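Local structure of putative glycosyl hydrolase (Parabacteroides distasonis, 4QHZ) at the magnesium ion site and the interface of chains A and B. The protein is a putative glycosyl hydrolase of the 3-keto-disaccharide hydrolase (DUF1080) family that binds magnesium and probably cleaves glycosidic bonds. Residues are numbered along the deposited sequence; one frame, centred on the assembly and turned at random. Chains: chain A/B, putative glycosyl hydrolase.

Contact 1: the magnesium ion site. Residues chain A 114, 118-120, 128, 130-131, 143, 227, 229. With MG (magnesium ion), chain C.
The carbonyl oxygen O of A:Gly143 is gripped by two side-chain amides, A:Gln114 NE2 at 3.0 Å and A:Gln130 NE2 at 3.1 Å. The A:Gln130 bond lies in the carbonyl plane, while A:Gln114 NE2 comes from above that plane. A:Gln130 is a ligand of the magnesium ion in this DUF1080 (3-keto-disaccharide hydrolase) family protein; A:Gln114, in the second shell, probably helps brace the site. The metal is near octahedral and takes oxygen ligands: A:Asn118 OD1, A:Ser119 O, A:Glu128 OE2, A:Gln130 OE1, A:Gln227 OE1 and water 1. A:Glu128 supplies the carboxylate, through one oxygen, with A:Glu128 OE2 2.1 Å from MG. Its chain and that of A:Gln227 are extended. A:Gln130 instead bends at chi2 (71°), which brings its OE1 to the metal and its NE2 to A:Gly143. The two ends of this amide therefore fix its rotation. A:Asn118 is held in the same way. A:Asn118 OD1 is 2.2 Å from MG. A:Asn118 ND2 donates to A:Gln114 O at 3.0 Å, in the carbonyl plane on a lone pair. A:Asn118 ND2 also lies over the centre of the A:His229 ring, 3.3 Å above its plane. A:Ser119 binds the metal by its backbone carbonyl. The hydroxyl A:Ser119 OG turns to A:Gln227 O at 2.7 Å and ties the two ligand residues together. Water 1 sits 2.0 Å from MG. The metal would probably polarise this water.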
# COMPACT_ATOMS: atom_id res chain seq x y z
N GLN A 114 4.39 31.15 -10.90
CA GLN A 114 5.62 30.46 -10.48
C GLN A 114 6.80 31.38 -10.19
O GLN A 114 7.83 30.91 -9.71
CB GLN A 114 6.04 29.44 -11.54
CG GLN A 114 5.00 28.34 -11.77
CD GLN A 114 4.91 27.35 -10.61
OE1 GLN A 114 5.92 26.79 -10.19
NE2 GLN A 114 3.70 27.14 -10.10
N ASN A 118 9.37 31.46 -5.32
CA ASN A 118 9.57 30.07 -5.69
C ASN A 118 10.87 29.52 -5.11
O ASN A 118 11.95 30.05 -5.37
CB ASN A 118 9.58 29.91 -7.21
CG ASN A 118 9.42 28.45 -7.67
OD1 ASN A 118 9.78 27.51 -6.96
ND2 ASN A 118 8.89 28.28 -8.88
N SER A 119 10.74 28.49 -4.29
CA SER A 119 11.86 27.65 -3.90
C SER A 119 11.34 26.22 -3.90
O SER A 119 10.41 25.91 -4.63
CB SER A 119 12.41 28.06 -2.52
OG SER A 119 13.56 27.29 -2.18
N GLY A 120 11.93 25.36 -3.09
CA GLY A 120 11.48 23.99 -3.01
C GLY A 120 12.42 23.11 -2.23
O GLY A 120 13.59 23.44 -2.06
N GLU A 128 10.68 17.26 -5.77
CA GLU A 128 10.44 18.59 -5.21
C GLU A 128 9.09 18.70 -4.51
O GLU A 128 8.05 18.45 -5.11
CB GLU A 128 10.50 19.68 -6.28
CG GLU A 128 10.38 21.08 -5.68
CD GLU A 128 10.37 22.21 -6.70
OE1 GLU A 128 10.22 21.95 -7.91
OE2 GLU A 128 10.52 23.38 -6.27
N GLN A 130 7.06 21.64 -3.53
CA GLN A 130 7.08 23.02 -3.99
C GLN A 130 6.97 24.01 -2.83
O GLN A 130 6.20 23.80 -1.89
CB GLN A 130 5.95 23.26 -5.00
CG GLN A 130 5.80 24.69 -5.50
CD GLN A 130 6.92 25.13 -6.43
OE1 GLN A 130 8.10 25.11 -6.05
NE2 GLN A 130 6.57 25.56 -7.64
N VAL A 131 7.77 25.07 -2.92
CA VAL A 131 7.63 26.23 -2.07
C VAL A 131 7.32 27.41 -2.99
O VAL A 131 8.01 27.63 -3.99
CB VAL A 131 8.91 26.47 -1.25
CG1 VAL A 131 8.91 27.85 -0.61
CG2 VAL A 131 9.05 25.38 -0.20
N GLY A 143 1.34 22.55 -9.56
CA GLY A 143 2.64 23.13 -9.22
C GLY A 143 2.60 24.22 -8.16
O GLY A 143 3.55 24.99 -8.02
N GLN A 227 15.98 24.87 -3.32
CA GLN A 227 16.01 25.42 -4.67
C GLN A 227 16.21 26.93 -4.70
O GLN A 227 15.54 27.67 -3.99
CB GLN A 227 14.71 25.07 -5.38
CG GLN A 227 14.60 25.52 -6.83
CD GLN A 227 13.20 25.29 -7.39
OE1 GLN A 227 12.21 25.77 -6.82
NE2 GLN A 227 13.11 24.55 -8.48
N HIS A 229 15.41 29.36 -7.32
CA HIS A 229 14.66 29.50 -8.57
C HIS A 229 14.95 30.87 -9.18
O HIS A 229 14.65 31.90 -8.57
CB HIS A 229 13.17 29.32 -8.31
CG HIS A 229 12.36 29.10 -9.54
ND1 HIS A 229 11.70 30.12 -10.19
CD2 HIS A 229 12.09 27.97 -10.25
CE1 HIS A 229 11.07 29.64 -11.25
NE2 HIS A 229 11.30 28.34 -11.31
MG MG C . 10.16 25.41 -6.64
O HOH W 1 9.80 24.77 -8.51

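Contact 2: the interface of chains A and B. Residues chain A 190, 192, 195-197, 200; chain B 98, 171, 192, 244, 246.
B:Gln98 has CG anti to its backbone N (chi1 160°) and an extended chain (chi2 -174°), so its amide reaches the backbone of chain A. B:Gln98 NE2 donates to A:Gly195 O at 2.5 Å in a bent bond, tilted out of the amide plane. B:Gln98 OE1 accepts from A:Val197 N at 3.2 Å, from above the carbonyl plane, in a nearly straight bond. B:Arg244 takes the crowded chi1 position (49°) and bends at chi3. B:Arg244 NH1 meets B:Gln98 OE1 at 2.8 Å, nearly along the C=O axis, and helps fix the amide. Water 2, at the guanidinium edge, links NH1 and NH2 to A:Val197 O. A:Val196 CG1 packs on one guanidinium face. A:Val197 slides past B:Gln98 and sets CG2 against its amide. A:Val197 CG2 touches B:Ile171 CD1 at 3.6 Å. B:Ile171 also meets A:Thr190 and A:Asn200 tip to tip. An alanine at B:Gln98 removes the amide, and with it both backbone bonds to chain A and the acceptor of B:Arg244 NH1, which would probably loosen the turn at A:Gly195 and let the guanidinium shift. A:Ile192 CD1 and B:Ile192 CD1 meet tip to tip at 3.9 Å, near the two-fold axis. The patch joins two copies in the deposited assembly, and may serve a biological dimer.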
# COMPACT_ATOMS: atom_id res chain seq x y z
N THR A 190 4.23 12.43 3.18
CA THR A 190 3.17 13.20 3.81
C THR A 190 3.72 14.59 4.06
O THR A 190 4.84 14.74 4.53
CB THR A 190 2.67 12.52 5.11
OG1 THR A 190 1.92 11.35 4.78
CG2 THR A 190 1.79 13.45 5.94
N ILE A 192 2.64 18.42 5.73
CA ILE A 192 1.73 19.19 6.56
C ILE A 192 2.22 20.63 6.57
O ILE A 192 3.37 20.88 6.92
CB ILE A 192 1.68 18.63 8.00
CG1 ILE A 192 1.44 17.12 8.00
CG2 ILE A 192 0.60 19.33 8.82
CD1 ILE A 192 1.57 16.47 9.37
N GLY A 195 0.09 23.07 10.09
CA GLY A 195 -0.82 22.12 10.73
C GLY A 195 -1.86 21.47 9.83
O GLY A 195 -2.60 20.60 10.28
N VAL A 196 -1.92 21.89 8.56
CA VAL A 196 -2.89 21.36 7.60
C VAL A 196 -2.24 20.33 6.67
O VAL A 196 -1.22 20.63 6.04
CB VAL A 196 -3.50 22.50 6.76
CG1 VAL A 196 -4.55 21.96 5.79
CG2 VAL A 196 -4.12 23.56 7.66
N VAL A 197 -2.83 19.14 6.56
CA VAL A 197 -2.31 18.10 5.67
C VAL A 197 -2.52 18.47 4.21
O VAL A 197 -3.65 18.71 3.78
CB VAL A 197 -2.96 16.72 5.89
CG1 VAL A 197 -2.36 15.69 4.95
CG2 VAL A 197 -2.78 16.26 7.32
N ASN A 200 -1.27 13.54 1.73
CA ASN A 200 -1.59 12.47 2.64
C ASN A 200 -1.08 11.12 2.13
O ASN A 200 -1.77 10.42 1.39
CB ASN A 200 -3.10 12.42 2.87
CG ASN A 200 -3.51 11.40 3.91
OD1 ASN A 200 -2.67 10.69 4.46
ND2 ASN A 200 -4.80 11.34 4.20
N GLN B 98 -8.08 14.29 9.78
CA GLN B 98 -6.90 14.76 10.46
C GLN B 98 -7.38 15.34 11.77
O GLN B 98 -8.40 16.04 11.80
CB GLN B 98 -6.19 15.81 9.62
CG GLN B 98 -5.25 16.68 10.40
CD GLN B 98 -4.67 17.81 9.59
OE1 GLN B 98 -5.21 18.20 8.55
NE2 GLN B 98 -3.56 18.33 10.05
N ILE B 171 -3.38 11.50 11.63
CA ILE B 171 -3.95 11.42 10.29
C ILE B 171 -4.47 10.00 10.12
O ILE B 171 -3.72 9.04 10.26
CB ILE B 171 -2.91 11.74 9.20
CG1 ILE B 171 -2.23 13.08 9.49
CG2 ILE B 171 -3.58 11.75 7.83
CD1 ILE B 171 -1.06 13.39 8.57
N ILE B 192 1.77 11.66 15.47
CA ILE B 192 2.92 12.49 15.77
C ILE B 192 2.73 13.06 17.17
O ILE B 192 1.71 13.70 17.44
CB ILE B 192 3.07 13.64 14.74
CG1 ILE B 192 3.00 13.11 13.31
CG2 ILE B 192 4.37 14.40 14.96
CD1 ILE B 192 2.93 14.19 12.25
N ARG B 244 -10.56 17.79 11.17
CA ARG B 244 -11.01 18.18 9.84
C ARG B 244 -11.10 16.94 8.97
O ARG B 244 -10.23 16.07 9.00
CB ARG B 244 -10.12 19.27 9.21
CG ARG B 244 -8.63 19.03 9.26
CD ARG B 244 -7.87 20.32 8.92
NE ARG B 244 -8.17 20.79 7.57
CZ ARG B 244 -7.70 20.24 6.45
NH1 ARG B 244 -6.88 19.19 6.48
NH2 ARG B 244 -8.05 20.75 5.27
N LEU B 246 -11.21 14.51 5.78
CA LEU B 246 -10.39 14.35 4.58
C LEU B 246 -11.16 13.50 3.59
O LEU B 246 -12.20 12.94 3.94
CB LEU B 246 -9.05 13.71 4.93
CG LEU B 246 -8.14 14.49 5.89
CD1 LEU B 246 -6.99 13.62 6.36
CD2 LEU B 246 -7.63 15.77 5.25
OXT LEU B 246 -10.77 13.37 2.42
O HOH W 2 -6.47 18.77 3.83

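Contact 3: the interface of chains A and B. Residues chain A 158-160, 167, 194-196; chain B 33, 35-38, 44, 47.
A:Arg160 leaves its CB with CG anti to the carbonyl carbon (chi1 -75°) and runs extended to NE. A:Arg160 CG passes obliquely by B:Pro35 CG at 3.9 Å. NE goes to water 3, which also touches B:Pro35 O and B:Gly36 O. At the tip, NH1 and NH2 share water 4, which bridges to the carboxylate oxygen B:Asp38 OD1. A:Arg160 NH2 also donates to B:Gly36 O at 2.9 Å, on a lone pair and in the guanidinium plane, nearly straight (167° at H). The carboxylate is not in direct contact, but its charge would probably still steady the guanidinium. B:Phe44 lays one ring face on the backbone of chain A. A:Asn194 C stands over the centre of the B:Phe44 ring, 3.6 Å from the centroid. A:Gly195 CA lies 3.4 Å from B:Phe44 CD2. A:Val167 CB and CG1 meet CZ of B:Phe44, CG1 at the ring edge; A:Arg160 NH2 lies at a different stretch of that edge. The amide of A:Asn194 bonds within its own chain, while its CB lies alongside B:Pro35 CB. A:Asn194 ND2 donates to A:Ala158 O at 2.9 Å, nearly along the C=O axis. A:Asn194 OD1 accepts from A:Val167 N at 2.8 Å. These two bonds probably hold the turn in place. Water 5 joins A:Asn194 O to B:Gly36 N. In the fold, the turn between strands 188-193 and 196-197 and the loop before strand 165-173 receive the N-terminal stretch of the other chain.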
# COMPACT_ATOMS: atom_id res chain seq x y z
N ALA A 158 -2.95 26.40 2.35
CA ALA A 158 -2.89 26.75 3.77
C ALA A 158 -1.85 27.84 4.03
O ALA A 158 -1.19 27.85 5.08
CB ALA A 158 -2.58 25.51 4.60
N MSE A 159 -1.73 28.77 3.10
CA MSE A 159 -0.69 29.81 3.17
C MSE A 159 -0.94 30.79 4.29
O MSE A 159 -2.08 31.16 4.55
CB MSE A 159 -0.66 30.66 1.90
CG MSE A 159 -0.17 29.89 0.69
SE MSE A 159 1.77 29.56 0.74
CE MSE A 159 2.49 31.28 1.37
N ARG A 160 0.14 31.19 4.94
CA ARG A 160 0.16 32.40 5.75
C ARG A 160 0.72 33.54 4.88
O ARG A 160 1.48 33.30 3.94
CB ARG A 160 1.02 32.21 7.00
CG ARG A 160 0.34 31.37 8.07
CD ARG A 160 1.33 30.87 9.10
NE ARG A 160 0.67 30.31 10.27
CZ ARG A 160 1.30 29.84 11.34
NH1 ARG A 160 2.62 29.85 11.40
NH2 ARG A 160 0.59 29.37 12.37
N VAL A 167 5.03 26.74 8.02
CA VAL A 167 5.66 25.61 8.68
C VAL A 167 5.40 24.32 7.91
O VAL A 167 4.25 23.94 7.70
CB VAL A 167 5.12 25.46 10.11
CG1 VAL A 167 5.76 24.27 10.81
CG2 VAL A 167 5.36 26.74 10.90
N ASN A 194 1.52 24.43 8.12
CA ASN A 194 0.84 25.18 9.17
C ASN A 194 -0.25 24.33 9.82
O ASN A 194 -1.37 24.80 10.08
CB ASN A 194 0.27 26.48 8.62
CG ASN A 194 1.34 27.36 8.01
OD1 ASN A 194 2.42 27.52 8.59
ND2 ASN A 194 1.07 27.92 6.84
N GLY A 195 0.09 23.07 10.09
CA GLY A 195 -0.82 22.12 10.73
C GLY A 195 -1.86 21.47 9.83
O GLY A 195 -2.60 20.60 10.28
N VAL A 196 -1.92 21.89 8.56
CA VAL A 196 -2.89 21.36 7.60
C VAL A 196 -2.24 20.33 6.67
O VAL A 196 -1.22 20.63 6.04
CB VAL A 196 -3.50 22.50 6.76
CG1 VAL A 196 -4.55 21.96 5.79
CG2 VAL A 196 -4.12 23.56 7.66
N VAL B 33 -7.63 27.57 2.91
CA VAL B 33 -7.83 27.41 4.33
C VAL B 33 -6.96 28.43 5.06
O VAL B 33 -5.77 28.55 4.76
CB VAL B 33 -7.44 25.99 4.77
CG1 VAL B 33 -7.48 25.85 6.28
CG2 VAL B 33 -8.37 24.97 4.12
N PRO B 35 -4.98 28.86 8.17
CA PRO B 35 -4.51 27.99 9.25
C PRO B 35 -4.63 28.65 10.61
O PRO B 35 -4.74 29.87 10.69
CB PRO B 35 -3.04 27.75 8.89
CG PRO B 35 -2.65 28.93 8.08
CD PRO B 35 -3.88 29.37 7.35
N GLY B 36 -4.59 27.85 11.67
CA GLY B 36 -4.56 28.38 13.03
C GLY B 36 -3.19 28.93 13.39
O GLY B 36 -2.31 29.03 12.54
N THR B 37 -3.01 29.28 14.66
CA THR B 37 -1.74 29.80 15.19
C THR B 37 -1.13 28.78 16.13
O THR B 37 -1.72 27.74 16.40
CB THR B 37 -1.92 31.14 15.95
OG1 THR B 37 -2.70 30.92 17.13
CG2 THR B 37 -2.63 32.18 15.09
N ASP B 38 0.06 29.10 16.64
CA ASP B 38 0.75 28.23 17.58
C ASP B 38 0.33 28.56 19.01
O ASP B 38 0.38 29.71 19.43
CB ASP B 38 2.27 28.33 17.45
CG ASP B 38 2.77 29.77 17.43
OD1 ASP B 38 2.44 30.51 16.49
OD2 ASP B 38 3.50 30.15 18.36
N PHE B 44 -0.56 23.54 16.82
CA PHE B 44 -1.43 24.39 16.01
C PHE B 44 -2.86 24.41 16.55
O PHE B 44 -3.39 23.37 16.92
CB PHE B 44 -1.43 23.92 14.55
CG PHE B 44 -0.13 24.15 13.84
CD1 PHE B 44 0.23 25.43 13.44
CD2 PHE B 44 0.74 23.11 13.60
CE1 PHE B 44 1.44 25.66 12.81
CE2 PHE B 44 1.95 23.33 12.96
CZ PHE B 44 2.30 24.60 12.57
N PRO B 47 -7.50 25.17 12.09
CA PRO B 47 -7.64 25.91 10.83
C PRO B 47 -9.11 26.24 10.54
O PRO B 47 -10.00 25.67 11.18
CB PRO B 47 -7.07 24.96 9.77
CG PRO B 47 -7.09 23.62 10.39
CD PRO B 47 -7.07 23.78 11.88
O HOH W 3 -2.00 31.19 10.67
O HOH W 4 2.62 28.82 14.06
O HOH W 5 -3.75 25.15 11.69

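Contact 2 and contact 3 are neighbouring patches of one two-fold interface, with C-alpha centres about 11 Å apart. They share A:Gly195 and A:Val196, so the same short turn meets a sheet surface in contact 2 and the N-terminal stretch of the partner in contact 3. Strands 165-173 and 188-193 also appear in the interface. Contact 1 lies about 21 Å from contact 2 and about 19 Å from contact 3. Its protein ligands come from chain A, and it shares no residue with them. These distances alone do not show whether pairing affects the metal site. The assembly holds four copies, and these sites repeat in each.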